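Oligopeptide-binding protein oppA (Lactococcus lactis, PDB 3DRF) binds oligopeptides in a voluminous cavity that closes like a Venus fly-trap and delivers them to the OppABCDF ABC transporter for uptake. Local coordinates at residues Tyr39-Ser51 with Ala57-Gln69. Residues are numbered along the deposited sequence; the frame is centred on the assembly and turned at random. Where two conformers were deposited one is given.
Sequences YQSDSPMKAQWLS and ATFATMSGPGGGQ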
ATOM      1  N   TYR A  39     -16.648  -4.103  -1.997  1.00  8.90           N
ATOM      2  CA  TYR A  39     -15.243  -4.276  -2.392  1.00  9.00           C
ATOM      3  C   TYR A  39     -14.994  -5.752  -2.675  1.00  8.58           C
ATOM      4  O   TYR A  39     -15.356  -6.585  -1.901  1.00  8.64           O
ATOM      5  CB  TYR A  39     -14.299  -3.729  -1.275  1.00  9.59           C
ATOM      6  CG  TYR A  39     -12.879  -3.559  -1.754  1.00  9.97           C
ATOM      7  CD1 TYR A  39     -12.406  -2.325  -2.189  1.00 11.27           C
ATOM      8  CD2 TYR A  39     -12.016  -4.647  -1.828  1.00 10.76           C
ATOM      9  CE1 TYR A  39     -11.097  -2.205  -2.654  1.00 11.78           C
ATOM     10  CE2 TYR A  39     -10.768  -4.516  -2.260  1.00 12.14           C
ATOM     11  CZ  TYR A  39     -10.331  -3.304  -2.690  1.00 11.60           C
ATOM     12  OH  TYR A  39      -9.029  -3.202  -3.131  1.00 14.41           O
ATOM     13  N   GLN A  40     -14.373  -6.015  -3.807  1.00  8.63           N
ATOM     14  CA  GLN A  40     -14.069  -7.381  -4.190  1.00  8.75           C
ATOM     15  C   GLN A  40     -12.882  -7.925  -3.381  1.00  8.90           C
ATOM     16  O   GLN A  40     -11.797  -7.438  -3.433  1.00  9.09           O
ATOM     17  CB  GLN A  40     -13.776  -7.461  -5.693  1.00  8.52           C
ATOM     18  CG  GLN A  40     -13.651  -8.940  -6.165  1.00  8.47           C
ATOM     19  CD  GLN A  40     -13.375  -9.001  -7.645  1.00  8.38           C
ATOM     20  OE1 GLN A  40     -12.258  -8.903  -8.075  1.00  9.76           O
ATOM     21  NE2 GLN A  40     -14.435  -9.150  -8.417  1.00  8.86           N
ATOM     22  N   SER A  41     -13.202  -8.959  -2.629  1.00  8.98           N
ATOM     23  CA  SER A  41     -12.232  -9.593  -1.779  1.00  9.48           C
ATOM     24  C   SER A  41     -12.633 -11.032  -1.503  1.00 10.05           C
ATOM     25  O   SER A  41     -13.712 -11.273  -1.111  1.00 10.55           O
ATOM     26  CB  SER A  41     -12.143  -8.829  -0.434  1.00 10.09           C
ATOM     27  OG  SER A  41     -11.223  -9.458   0.448  1.00 10.65           O
ATOM     28  N   ASP A  42     -11.704 -11.937  -1.695  1.00 10.04           N
ATOM     29  CA  ASP A  42     -11.902 -13.338  -1.340  1.00 10.89           C
ATOM     30  C   ASP A  42     -11.594 -13.643   0.155  1.00 11.15           C
ATOM     31  O   ASP A  42     -11.938 -14.666   0.651  1.00 13.39           O
ATOM     32  CB  ASP A  42     -11.082 -14.258  -2.284  1.00 11.16           C
ATOM     33  CG  ASP A  42     -11.674 -14.289  -3.708  1.00 12.68           C
ATOM     34  OD1 ASP A  42     -12.850 -14.266  -3.779  1.00 14.54           O
ATOM     35  OD2 ASP A  42     -10.945 -14.224  -4.663  1.00 15.90           O
ATOM     36  N   SER A  43     -10.947 -12.710   0.818  1.00 10.55           N
ATOM     37  CA  SER A  43     -10.702 -12.815   2.261  1.00  9.98           C
ATOM     38  C   SER A  43     -11.653 -11.939   3.085  1.00  9.58           C
ATOM     39  O   SER A  43     -12.100 -10.933   2.640  1.00 10.05           O
ATOM     40  CB  SER A  43      -9.274 -12.352   2.580  1.00  9.83           C
ATOM     41  OG  SER A  43      -8.314 -13.254   2.089  1.00 11.03           O
ATOM     42  N   PRO A  44     -11.907 -12.321   4.318  1.00 10.19           N
ATOM     43  CA  PRO A  44     -12.714 -11.497   5.214  1.00 10.12           C
ATOM     44  C   PRO A  44     -12.100 -10.097   5.399  1.00  9.87           C
ATOM     45  O   PRO A  44     -10.908  -9.911   5.462  1.00 10.35           O
ATOM     46  CB  PRO A  44     -12.677 -12.281   6.550  1.00 10.99           C
ATOM     47  CG  PRO A  44     -12.352 -13.642   6.184  1.00 12.11           C
ATOM     48  CD  PRO A  44     -11.498 -13.584   4.938  1.00 10.29           C
ATOM     49  N   MET A  45     -12.987  -9.127   5.543  1.00  9.27           N
ATOM     50  CA  MET A  45     -12.611  -7.776   5.904  1.00  9.83           C
ATOM     51  C   MET A  45     -11.890  -7.768   7.269  1.00  9.79           C
ATOM     52  O   MET A  45     -12.251  -8.457   8.153  1.00 10.59           O
ATOM     53  CB  MET A  45     -13.943  -6.997   6.003  1.00 10.40           C
ATOM     54  CG  MET A  45     -13.742  -5.564   6.342  1.00 11.20           C
ATOM     55  SD  MET A  45     -15.293  -4.686   6.603  1.00 12.32           S
ATOM     56  CE  MET A  45     -15.873  -5.359   8.219  1.00 10.36           C
ATOM     57  N   LYS A  46     -10.875  -6.963   7.385  1.00  9.81           N
ATOM     58  CA  LYS A  46     -10.152  -6.746   8.654  1.00 10.16           C
ATOM     59  C   LYS A  46     -10.416  -5.303   9.054  1.00  8.96           C
ATOM     60  O   LYS A  46      -9.718  -4.400   8.689  1.00  8.84           O
ATOM     61  CB  LYS A  46      -8.654  -6.992   8.484  1.00 11.73           C
ATOM     62  CG  LYS A  46      -8.327  -8.416   8.274  1.00 14.92           C
ATOM     63  CD  LYS A  46      -6.842  -8.569   8.107  1.00 18.87           C
ATOM     64  CE  LYS A  46      -5.985  -7.932   9.275  1.00 20.92           C
ATOM     65  NZ  LYS A  46      -6.247  -8.576  10.506  1.00 23.62           N
ATOM     66  N   ALA A  47     -11.483  -5.105   9.807  1.00  8.63           N
ATOM     67  CA  ALA A  47     -11.831  -3.750  10.290  1.00  8.42           C
ATOM     68  C   ALA A  47     -10.745  -3.235  11.244  1.00  8.18           C
ATOM     69  O   ALA A  47     -10.461  -3.829  12.188  1.00  9.13           O
ATOM     70  CB  ALA A  47     -13.169  -3.721  11.020  1.00  9.49           C
ATOM     71  N   GLN A  48     -10.153  -2.126  10.855  1.00  7.27           N
ATOM     72  CA  GLN A  48      -9.148  -1.404  11.705  1.00  7.09           C
ATOM     73  C   GLN A  48      -9.211   0.060  11.317  1.00  6.76           C
ATOM     74  O   GLN A  48      -8.805   0.446  10.255  1.00  8.17           O
ATOM     75  CB  GLN A  48      -7.729  -1.969  11.491  1.00  6.67           C
ATOM     76  CG  GLN A  48      -6.655  -1.227  12.362  1.00  6.55           C
ATOM     77  CD  GLN A  48      -7.169  -0.957  13.793  1.00  5.79           C
ATOM     78  OE1 GLN A  48      -7.397   0.134  14.163  1.00  6.32           O
ATOM     79  NE2 GLN A  48      -7.291  -2.013  14.572  1.00  7.09           N
ATOM     80  N   TRP A  49      -9.774   0.863  12.211  1.00  6.02           N
ATOM     81  CA  TRP A  49     -10.069   2.262  11.874  1.00  5.87           C
ATOM     82  C   TRP A  49      -8.897   3.209  12.084  1.00  5.60           C
ATOM     83  O   TRP A  49      -8.928   4.327  11.666  1.00  5.94           O
ATOM     84  CB  TRP A  49     -11.331   2.722  12.684  1.00  5.98           C
ATOM     85  CG  TRP A  49     -12.606   1.960  12.202  1.00  6.06           C
ATOM     86  CD1 TRP A  49     -13.061   0.785  12.669  1.00  6.80           C
ATOM     87  CD2 TRP A  49     -13.469   2.345  11.126  1.00  5.95           C
ATOM     88  NE1 TRP A  49     -14.188   0.423  11.966  1.00  6.61           N
ATOM     89  CE2 TRP A  49     -14.463   1.369  11.023  1.00  6.59           C
ATOM     90  CE3 TRP A  49     -13.511   3.458  10.245  1.00  6.66           C
ATOM     91  CZ2 TRP A  49     -15.515   1.447  10.079  1.00  6.81           C
ATOM     92  CZ3 TRP A  49     -14.531   3.508   9.288  1.00  6.87           C
ATOM     93  CH2 TRP A  49     -15.522   2.494   9.219  1.00  7.52           C
ATOM     94  N   LEU A  50      -7.853   2.692  12.721  1.00  5.74           N
ATOM     95  CA  LEU A  50      -6.598   3.475  12.917  1.00  5.64           C
ATOM     96  C   LEU A  50      -5.616   3.156  11.799  1.00  5.65           C
ATOM     97  O   LEU A  50      -5.226   2.061  11.608  1.00  5.84           O
ATOM     98  CB  LEU A  50      -5.931   3.136  14.275  1.00  5.98           C
ATOM     99  CG  LEU A  50      -6.760   3.387  15.556  1.00  6.85           C
ATOM    100  CD1 LEU A  50      -5.886   3.117  16.778  1.00  7.77           C
ATOM    101  CD2 LEU A  50      -7.334   4.857  15.607  1.00  9.42           C
ATOM    102  N   SER A  51      -5.318   4.225  11.039  0.50  5.52           N
ATOM    103  CA  SER A  51      -4.414   4.086   9.888  0.50  6.04           C
ATOM    104  C   SER A  51      -3.117   3.383  10.253  0.50  6.06           C
ATOM    105  O   SER A  51      -2.667   2.485   9.539  0.50  6.01           O
ATOM    106  CB  SER A  51      -4.116   5.461   9.286  0.50  6.13           C
ATOM    107  OG  SER A  51      -3.345   5.382   8.107  0.60  6.73           O
ATOM    108  N   ALA A  57      -5.332  -2.499   1.653  1.00  7.32           N
ATOM    109  CA  ALA A  57      -6.070  -1.579   0.811  1.00  7.87           C
ATOM    110  C   ALA A  57      -7.585  -1.848   0.889  1.00  7.56           C
ATOM    111  O   ALA A  57      -8.359  -0.976   0.674  1.00  8.60           O
ATOM    112  CB  ALA A  57      -5.553  -1.710  -0.628  1.00  8.42           C
ATOM    113  N   THR A  58      -7.951  -3.079   1.166  1.00  7.19           N
ATOM    114  CA  THR A  58      -9.380  -3.474   1.237  1.00  7.94           C
ATOM    115  C   THR A  58     -10.111  -2.628   2.299  1.00  7.73           C
ATOM    116  O   THR A  58     -11.028  -1.924   2.010  1.00  8.10           O
ATOM    117  CB  THR A  58      -9.477  -4.952   1.562  1.00  7.96           C
ATOM    118  OG1 THR A  58      -8.924  -5.683   0.474  1.00 10.43           O
ATOM    119  CG2 THR A  58     -10.941  -5.397   1.707  1.00  9.37           C
ATOM    120  N   PHE A  59      -9.639  -2.673   3.528  1.00  7.63           N
ATOM    121  CA  PHE A  59     -10.324  -1.904   4.572  1.00  8.16           C
ATOM    122  C   PHE A  59     -10.082  -0.379   4.429  1.00  8.15           C
ATOM    123  O   PHE A  59     -10.965   0.416   4.669  1.00  8.45           O
ATOM    124  CB  PHE A  59      -9.986  -2.367   6.008  1.00  8.27           C
ATOM    125  CG  PHE A  59     -10.936  -1.758   6.961  1.00  8.44           C
ATOM    126  CD1 PHE A  59     -12.235  -2.150   6.968  1.00 10.05           C
ATOM    127  CD2 PHE A  59     -10.561  -0.610   7.661  1.00  9.66           C
ATOM    128  CE1 PHE A  59     -13.159  -1.467   7.809  1.00 11.40           C
ATOM    129  CE2 PHE A  59     -11.475   0.023   8.449  1.00 11.16           C
ATOM    130  CZ  PHE A  59     -12.693  -0.376   8.526  1.00 11.15           C
ATOM    131  N   ALA A  60      -8.889   0.015   4.001  1.00  8.22           N
ATOM    132  CA  ALA A  60      -8.654   1.431   3.750  1.00  8.57           C
ATOM    133  C   ALA A  60      -9.713   1.993   2.785  1.00  8.33           C
ATOM    134  O   ALA A  60     -10.239   2.986   3.003  1.00  8.77           O
ATOM    135  CB  ALA A  60      -7.239   1.653   3.178  1.00  9.24           C
ATOM    136  N   THR A  61     -10.028   1.222   1.754  1.00  7.97           N
ATOM    137  CA  THR A  61     -11.047   1.633   0.785  1.00  8.18           C
ATOM    138  C   THR A  61     -12.464   1.625   1.410  1.00  7.97           C
ATOM    139  O   THR A  61     -13.169   2.569   1.293  1.00  8.37           O
ATOM    140  CB  THR A  61     -11.015   0.762  -0.450  1.00  8.18           C
ATOM    141  OG1 THR A  61      -9.741   0.909  -1.084  1.00 10.01           O
ATOM    142  CG2 THR A  61     -12.078   1.222  -1.435  1.00  9.45           C
ATOM    143  N   MET A  62     -12.812   0.565   2.104  1.00  7.24           N
ATOM    144  CA  MET A  62     -14.136   0.465   2.793  1.00  7.34           C
ATOM    145  C   MET A  62     -14.390   1.524   3.864  1.00  7.08           C
ATOM    146  O   MET A  62     -15.508   1.824   4.121  1.00  7.77           O
ATOM    147  CB  MET A  62     -14.317  -0.944   3.377  1.00  7.13           C
ATOM    148  CG  MET A  62     -14.308  -2.051   2.300  1.00  7.99           C
ATOM    149  SD  MET A  62     -14.593  -3.715   2.997  1.00  9.10           S
ATOM    150  CE  MET A  62     -16.379  -3.681   3.280  1.00 10.00           C
ATOM    151  N   SER A  63     -13.312   2.085   4.422  1.00  7.41           N
ATOM    152  CA  SER A  63     -13.385   3.171   5.399  1.00  7.44           C
ATOM    153  C   SER A  63     -13.701   4.550   4.793  1.00  7.29           C
ATOM    154  O   SER A  63     -13.876   5.472   5.506  1.00  8.19           O
ATOM    155  CB  SER A  63     -12.075   3.270   6.221  1.00  7.56           C
ATOM    156  OG  SER A  63     -11.022   3.868   5.462  1.00  7.94           O
ATOM    157  N   GLY A  64     -13.759   4.635   3.464  1.00  7.76           N
ATOM    158  CA  GLY A  64     -13.888   5.916   2.788  1.00  7.58           C
ATOM    159  C   GLY A  64     -15.023   6.830   3.295  1.00  7.49           C
ATOM    160  O   GLY A  64     -14.807   7.947   3.635  1.00  7.55           O
ATOM    161  N   PRO A  65     -16.248   6.287   3.332  1.00  7.55           N
ATOM    162  CA  PRO A  65     -17.377   7.114   3.795  1.00  7.56           C
ATOM    163  C   PRO A  65     -17.215   7.639   5.244  1.00  7.23           C
ATOM    164  O   PRO A  65     -17.728   8.657   5.596  1.00  7.91           O
ATOM    165  CB  PRO A  65     -18.598   6.170   3.666  1.00  8.02           C
ATOM    166  CG  PRO A  65     -18.240   5.218   2.584  1.00  7.86           C
ATOM    167  CD  PRO A  65     -16.713   4.978   2.812  1.00  7.77           C
ATOM    168  N   GLY A  66     -16.431   6.932   6.046  1.00  6.81           N
ATOM    169  CA  GLY A  66     -16.158   7.365   7.417  1.00  7.33           C
ATOM    170  C   GLY A  66     -14.965   8.310   7.574  1.00  7.29           C
ATOM    171  O   GLY A  66     -14.659   8.679   8.686  1.00  7.43           O
ATOM    172  N   GLY A  67     -14.360   8.734   6.462  1.00  6.65           N
ATOM    173  CA  GLY A  67     -13.231   9.644   6.505  1.00  7.10           C
ATOM    174  C   GLY A  67     -11.926   8.999   6.043  1.00  7.17           C
ATOM    175  O   GLY A  67     -10.938   9.648   6.063  1.00  7.44           O
ATOM    176  N   GLY A  68     -11.942   7.757   5.598  1.00  6.76           N
ATOM    177  CA  GLY A  68     -10.714   7.113   5.093  1.00  7.46           C
ATOM    178  C   GLY A  68      -9.620   6.938   6.153  1.00  7.64           C
ATOM    179  O   GLY A  68      -8.498   7.263   5.941  1.00  8.83           O
ATOM    180  N   GLN A  69     -10.051   6.489   7.311  1.00  6.93           N
ATOM    181  CA  GLN A  69      -9.203   6.381   8.551  1.00  6.30           C
ATOM    182  C   GLN A  69      -8.713   7.777   8.996  1.00  6.56           C
ATOM    183  O   GLN A  69      -7.632   7.967   9.428  1.00  6.02           O
ATOM    184  CB  GLN A  69      -8.080   5.338   8.348  1.00  6.77           C
ATOM    185  CG  GLN A  69      -8.650   3.965   8.044  1.00  7.37           C
ATOM    186  CD  GLN A  69      -7.618   2.989   7.477  1.00  7.52           C
ATOM    187  OE1 GLN A  69      -7.536   1.871   7.894  1.00 10.89           O
ATOM    188  NE2 GLN A  69      -6.824   3.465   6.564  1.00  7.67           N
TER
HETATM  189  O   HOH W   1      -8.881  -8.402   1.157  1.00 12.60           O
HETATM  190  O   HOH W   2      -6.628   6.814  11.753  1.00  6.33           O
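Tyr39, near the end of strand 34-40, lays one face of its ring against helix 57-62: Thr58 CA sits 4.1 Å from the ring centroid in a CH-pi contact. With chi1 at -166° the ring swings away from the backbone N, and Thr61 CG2 comes within 3.6 Å of Tyr39 CD1 while Tyr39 CB rests on Met62 CG. Ser41 OG donates to Ser43 O, on a lone pair in the carbonyl plane, and accepts from a water that also hydrogen-bonds Thr58 OG1, bridging loop and helix. Met45 runs out extended (chi1 -179°), which carries SD to 3.6 Å from Met62 CE and to the edge of the Phe59 ring, a Met-aromatic contact. Ala47 CA then lies over a face of that ring, 3.7 Å from its centroid, beside Gln48 N. At the far end of the ring, Phe59 CZ points into the six-membered ring of Trp49, a T-shaped pair with planes at 86°. Replacing Phe59 by an alanine would probably open a gap between Met45, Ala47 and Trp49 and leave the Trp49 face without its edge partner. Gly66 lies so near Trp49 that a CB there would come within 3.1 Å of Trp49 CZ3, a tight fit. At Ser51 a second water accepts from the backbone N and lies 2.8 Å from Gln69 O, probably donating to it. Behind the contact lies the five-stranded mixed sheet: Tyr237 and Ile235 of strand 234-239 touch Trp49, whose NE1 hydrogen-bonds Thr215 O, and Tyr255 and Val257 of strand 252-258 pack on Met62. Helix 450-458 flanks the loop at Ser43 and Lys46, and the bound peptide meets helix 57-62 at Ala57 and Ala60, consistent with this helix forming part of the cavity wall.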